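Local atomic coordinates of polyprenyl synthetase (Zymomonas mobilis subsp. mobilis, PDB entry 4KKM), a protein that probably acts as a metal-dependent prenyltransferase that makes farnesyl diphosphate and related chain-elongated isoprenoid diphosphates. Residues 55-66 with 122-133. Numbering follows the deposited sequence.
Sequences RLVEAMRYAAIG and KPTVHKAFDDAS. With ACT (acetate ion), chain E.
Y62 leans from helix 54-64 between K122 and A128, with the lysine chain over one ring face and A128 CB over the other. With CG anti to the backbone N (chi1 177°), the phenol reaches P123, where Y62 OH donates a 2.5 Å bond to P123 O. K122 runs the opposite way: CE lies on the ring, NZ stands 4.8 Å from the Y62 centroid almost on the ring normal and meets Y62 O at 2.7 Å, nearly straight along the carbonyl. Weak bonds to I65 O and G66 O, in the turn after the helix, add to it; such clustered carbonyls suit lysine's N-H groups.

The buried centre at A59 and V125 is tight: A59, with only a methyl, lets F129 lie against the helix, A59 CA 3.8 Å from the ring centroid, while F129 turns its edge toward the Y62 face in an offset edge-to-face pair, planes 64° apart. V125 CG2 meets A63 CB at 3.8 Å. A leucine in place of Y62 would probably leave P123 O without its hydroxyl mate and K122 without its aromatic platform.

The R55 side is exposed and looser; the K122-P123 edge is poorly ordered. R55 NH2 makes a 3.0 Å salt bridge to D130 OD2, and NE shares that oxygen, but both bonds are bent and weak; NH1 bonds an acetate ion, probably from the crystallisation liquor. D130 OD1 caps helix 131-150, accepting from S133 N and S133 OG.

Helix 54-64 packs on the link between the calcium-binding D108/D114 region and helix 131-150, within the mostly helical isoprenoid synthase fold.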
loop_
_atom_site.group_PDB
_atom_site.type_symbol
_atom_site.label_atom_id
_atom_site.label_comp_id
_atom_site.label_asym_id
_atom_site.label_seq_id
_atom_site.Cartn_x
_atom_site.Cartn_y
_atom_site.Cartn_z
ATOM N N ARG B 55 11.072 12.869 10.546
ATOM C CA ARG B 55 10.486 13.683 9.487
ATOM C C ARG B 55 9.375 12.935 8.767
ATOM O O ARG B 55 8.321 13.499 8.472
ATOM C CB ARG B 55 11.565 14.111 8.491
ATOM C CG ARG B 55 11.087 15.077 7.416
ATOM C CD ARG B 55 12.247 15.488 6.512
ATOM N NE ARG B 55 11.917 16.615 5.640
ATOM C CZ ARG B 55 12.075 17.894 5.969
ATOM N NH1 ARG B 55 12.560 18.226 7.160
ATOM N NH2 ARG B 55 11.755 18.844 5.101
ATOM N N LEU B 56 9.614 11.659 8.486
ATOM C CA LEU B 56 8.609 10.837 7.824
ATOM C C LEU B 56 7.287 10.845 8.595
ATOM O O LEU B 56 6.221 11.133 8.041
ATOM C CB LEU B 56 9.113 9.399 7.680
ATOM C CG LEU B 56 8.030 8.387 7.279
ATOM C CD1 LEU B 56 7.552 8.618 5.842
ATOM C CD2 LEU B 56 8.541 6.961 7.451
ATOM N N VAL B 57 7.361 10.535 9.880
ATOM C CA VAL B 57 6.153 10.453 10.695
ATOM C C VAL B 57 5.523 11.837 10.888
ATOM O O VAL B 57 4.300 11.971 10.926
ATOM C CB VAL B 57 6.438 9.760 12.053
ATOM C CG1 VAL B 57 5.182 9.696 12.907
ATOM C CG2 VAL B 57 7.004 8.361 11.819
ATOM N N GLU B 58 6.346 12.876 11.000
ATOM C CA GLU B 58 5.783 14.223 11.101
ATOM C C GLU B 58 5.057 14.607 9.804
ATOM O O GLU B 58 4.033 15.287 9.846
ATOM C CB GLU B 58 6.843 15.258 11.509
ATOM C CG GLU B 58 7.215 15.147 12.982
ATOM C CD GLU B 58 8.326 16.089 13.406
ATOM O OE1 GLU B 58 9.056 16.600 12.529
ATOM O OE2 GLU B 58 8.464 16.314 14.627
ATOM N N ALA B 59 5.572 14.135 8.666
ATOM C CA ALA B 59 4.913 14.347 7.378
ATOM C C ALA B 59 3.589 13.590 7.304
ATOM O O ALA B 59 2.582 14.114 6.808
ATOM C CB ALA B 59 5.839 13.931 6.216
ATOM N N MET B 60 3.590 12.359 7.799
ATOM C CA MET B 60 2.368 11.559 7.837
ATOM C C MET B 60 1.318 12.245 8.706
ATOM O O MET B 60 0.144 12.327 8.336
ATOM C CB MET B 60 2.654 10.145 8.356
ATOM C CG MET B 60 3.532 9.296 7.428
ATOM S SD MET B 60 4.105 7.765 8.197
ATOM C CE MET B 60 2.610 6.750 8.114
ATOM N N ARG B 61 1.748 12.746 9.859
ATOM C CA ARG B 61 0.833 13.416 10.775
ATOM C C ARG B 61 0.303 14.712 10.172
ATOM O O ARG B 61 -0.881 15.026 10.285
ATOM C CB ARG B 61 1.527 13.696 12.113
ATOM C CG ARG B 61 1.782 12.446 12.946
ATOM C CD ARG B 61 2.695 12.725 14.139
ATOM N NE ARG B 61 2.067 13.615 15.113
ATOM C CZ ARG B 61 1.309 13.207 16.129
ATOM N NH1 ARG B 61 1.080 11.914 16.321
ATOM N NH2 ARG B 61 0.772 14.098 16.956
ATOM N N TYR B 62 1.197 15.470 9.546
ATOM C CA TYR B 62 0.807 16.719 8.906
ATOM C C TYR B 62 -0.291 16.494 7.869
ATOM O O TYR B 62 -1.243 17.273 7.774
ATOM C CB TYR B 62 2.018 17.379 8.249
ATOM C CG TYR B 62 1.674 18.639 7.494
ATOM C CD1 TYR B 62 1.537 19.854 8.159
ATOM C CD2 TYR B 62 1.490 18.619 6.120
ATOM C CE1 TYR B 62 1.225 21.008 7.473
ATOM C CE2 TYR B 62 1.174 19.764 5.428
ATOM C CZ TYR B 62 1.047 20.956 6.108
ATOM O OH TYR B 62 0.733 22.100 5.417
ATOM N N ALA B 63 -0.158 15.427 7.091
ATOM C CA ALA B 63 -1.125 15.122 6.039
ATOM C C ALA B 63 -2.422 14.572 6.607
ATOM O O ALA B 63 -3.505 14.954 6.166
ATOM C CB ALA B 63 -0.533 14.114 5.060
ATOM N N ALA B 64 -2.305 13.667 7.575
ATOM C CA ALA B 64 -3.460 12.919 8.083
ATOM C C ALA B 64 -4.274 13.643 9.154
ATOM O O ALA B 64 -5.485 13.434 9.260
ATOM C CB ALA B 64 -3.017 11.557 8.600
ATOM N N ILE B 65 -3.611 14.477 9.949
ATOM C CA ILE B 65 -4.265 15.134 11.078
ATOM C C ILE B 65 -4.711 16.551 10.745
ATOM O O ILE B 65 -3.980 17.306 10.104
ATOM C CB ILE B 65 -3.348 15.169 12.323
ATOM C CG1 ILE B 65 -3.023 13.750 12.786
ATOM C CG2 ILE B 65 -3.992 15.966 13.457
ATOM C CD1 ILE B 65 -2.050 13.707 13.953
ATOM N N GLY B 66 -5.918 16.900 11.185
ATOM C CA GLY B 66 -6.454 18.233 10.994
ATOM C C GLY B 66 -6.814 18.458 9.542
ATOM O O GLY B 66 -6.295 19.370 8.898
ATOM N N LYS B 122 -4.051 24.882 3.202
ATOM C CA LYS B 122 -2.993 24.077 3.792
ATOM C C LYS B 122 -1.931 23.750 2.748
ATOM O O LYS B 122 -2.238 23.121 1.733
ATOM C CB LYS B 122 -3.607 22.789 4.346
ATOM C CG LYS B 122 -2.663 21.882 5.109
ATOM C CD LYS B 122 -3.454 20.769 5.777
ATOM C CE LYS B 122 -2.557 19.836 6.563
ATOM N NZ LYS B 122 -3.343 18.842 7.349
ATOM N N PRO B 123 -0.681 24.191 2.983
ATOM C CA PRO B 123 0.373 23.833 2.033
ATOM C C PRO B 123 0.531 22.320 1.966
ATOM O O PRO B 123 0.381 21.626 2.973
ATOM C CB PRO B 123 1.630 24.497 2.615
ATOM C CG PRO B 123 1.307 24.786 4.038
ATOM C CD PRO B 123 -0.175 25.026 4.086
ATOM N N THR B 124 0.803 21.815 0.772
ATOM C CA THR B 124 0.923 20.381 0.571
ATOM C C THR B 124 2.202 19.833 1.197
ATOM O O THR B 124 3.108 20.590 1.549
ATOM C CB THR B 124 0.873 20.041 -0.919
ATOM O OG1 THR B 124 1.862 20.815 -1.610
ATOM C CG2 THR B 124 -0.512 20.366 -1.482
ATOM N N VAL B 125 2.268 18.513 1.335
ATOM C CA VAL B 125 3.396 17.870 2.004
ATOM C C VAL B 125 4.732 18.178 1.325
ATOM O O VAL B 125 5.716 18.496 1.996
ATOM C CB VAL B 125 3.181 16.346 2.124
ATOM C CG1 VAL B 125 4.455 15.644 2.636
ATOM C CG2 VAL B 125 1.991 16.069 3.028
ATOM N N HIS B 126 4.765 18.111 -0.004
ATOM C CA HIS B 126 6.012 18.361 -0.721
ATOM C C HIS B 126 6.475 19.810 -0.559
ATOM O O HIS B 126 7.654 20.109 -0.713
ATOM C CB HIS B 126 5.917 17.958 -2.200
ATOM C CG HIS B 126 4.973 18.794 -3.005
ATOM N ND1 HIS B 126 5.399 19.781 -3.871
ATOM C CD2 HIS B 126 3.620 18.783 -3.091
ATOM C CE1 HIS B 126 4.355 20.343 -4.447
ATOM N NE2 HIS B 126 3.261 19.755 -3.990
ATOM N N LYS B 127 5.546 20.699 -0.221
ATOM C CA LYS B 127 5.886 22.100 0.014
ATOM C C LYS B 127 6.343 22.349 1.454
ATOM O O LYS B 127 7.372 22.982 1.686
ATOM C CB LYS B 127 4.703 23.007 -0.336
ATOM C CG LYS B 127 4.307 22.951 -1.799
ATOM C CD LYS B 127 5.468 23.335 -2.713
ATOM C CE LYS B 127 5.541 24.839 -2.948
ATOM N NZ LYS B 127 5.887 25.618 -1.725
ATOM N N ALA B 128 5.571 21.855 2.418
ATOM C CA ALA B 128 5.920 22.012 3.828
ATOM C C ALA B 128 7.161 21.191 4.175
ATOM O O ALA B 128 7.939 21.553 5.056
ATOM C CB ALA B 128 4.746 21.604 4.713
ATOM N N PHE B 129 7.339 20.082 3.469
ATOM C CA PHE B 129 8.485 19.211 3.701
ATOM C C PHE B 129 9.400 19.223 2.479
ATOM O O PHE B 129 10.183 20.154 2.300
ATOM C CB PHE B 129 8.012 17.793 4.062
ATOM C CG PHE B 129 7.330 17.713 5.407
ATOM C CD1 PHE B 129 6.006 18.118 5.558
ATOM C CD2 PHE B 129 8.015 17.256 6.525
ATOM C CE1 PHE B 129 5.375 18.069 6.796
ATOM C CE2 PHE B 129 7.392 17.196 7.765
ATOM C CZ PHE B 129 6.065 17.608 7.902
ATOM N N ASP B 130 9.287 18.198 1.642
ATOM C CA ASP B 130 10.015 18.125 0.377
ATOM C C ASP B 130 9.427 16.989 -0.454
ATOM O O ASP B 130 8.590 16.238 0.038
ATOM C CB ASP B 130 11.509 17.909 0.607
ATOM C CG ASP B 130 11.788 16.820 1.624
ATOM O OD1 ASP B 130 11.518 15.640 1.322
ATOM O OD2 ASP B 130 12.282 17.146 2.725
ATOM N N ASP B 131 9.863 16.870 -1.706
ATOM C CA ASP B 131 9.283 15.894 -2.628
ATOM C C ASP B 131 9.475 14.463 -2.134
ATOM O O ASP B 131 8.540 13.660 -2.141
ATOM C CB ASP B 131 9.872 16.049 -4.034
ATOM C CG ASP B 131 9.492 17.371 -4.689
ATOM O OD1 ASP B 131 8.536 18.017 -4.216
ATOM O OD2 ASP B 131 10.148 17.758 -5.679
ATOM N N ALA B 132 10.685 14.142 -1.694
ATOM C CA ALA B 132 10.958 12.786 -1.227
ATOM C C ALA B 132 10.094 12.412 -0.025
ATOM O O ALA B 132 9.603 11.285 0.078
ATOM C CB ALA B 132 12.434 12.632 -0.898
ATOM N N SER B 133 9.908 13.360 0.886
ATOM C CA SER B 133 9.086 13.106 2.060
ATOM C C SER B 133 7.625 12.869 1.675
ATOM O O SER B 133 6.920 12.117 2.338
ATOM C CB SER B 133 9.198 14.263 3.056
ATOM O OG SER B 133 10.508 14.341 3.599
HETATM C C ACT E . 13.144 17.578 11.068
HETATM O O ACT E . 12.907 18.803 11.214
HETATM O OXT ACT E . 12.539 16.988 10.134
HETATM C CH3 ACT E . 14.099 16.862 11.979
#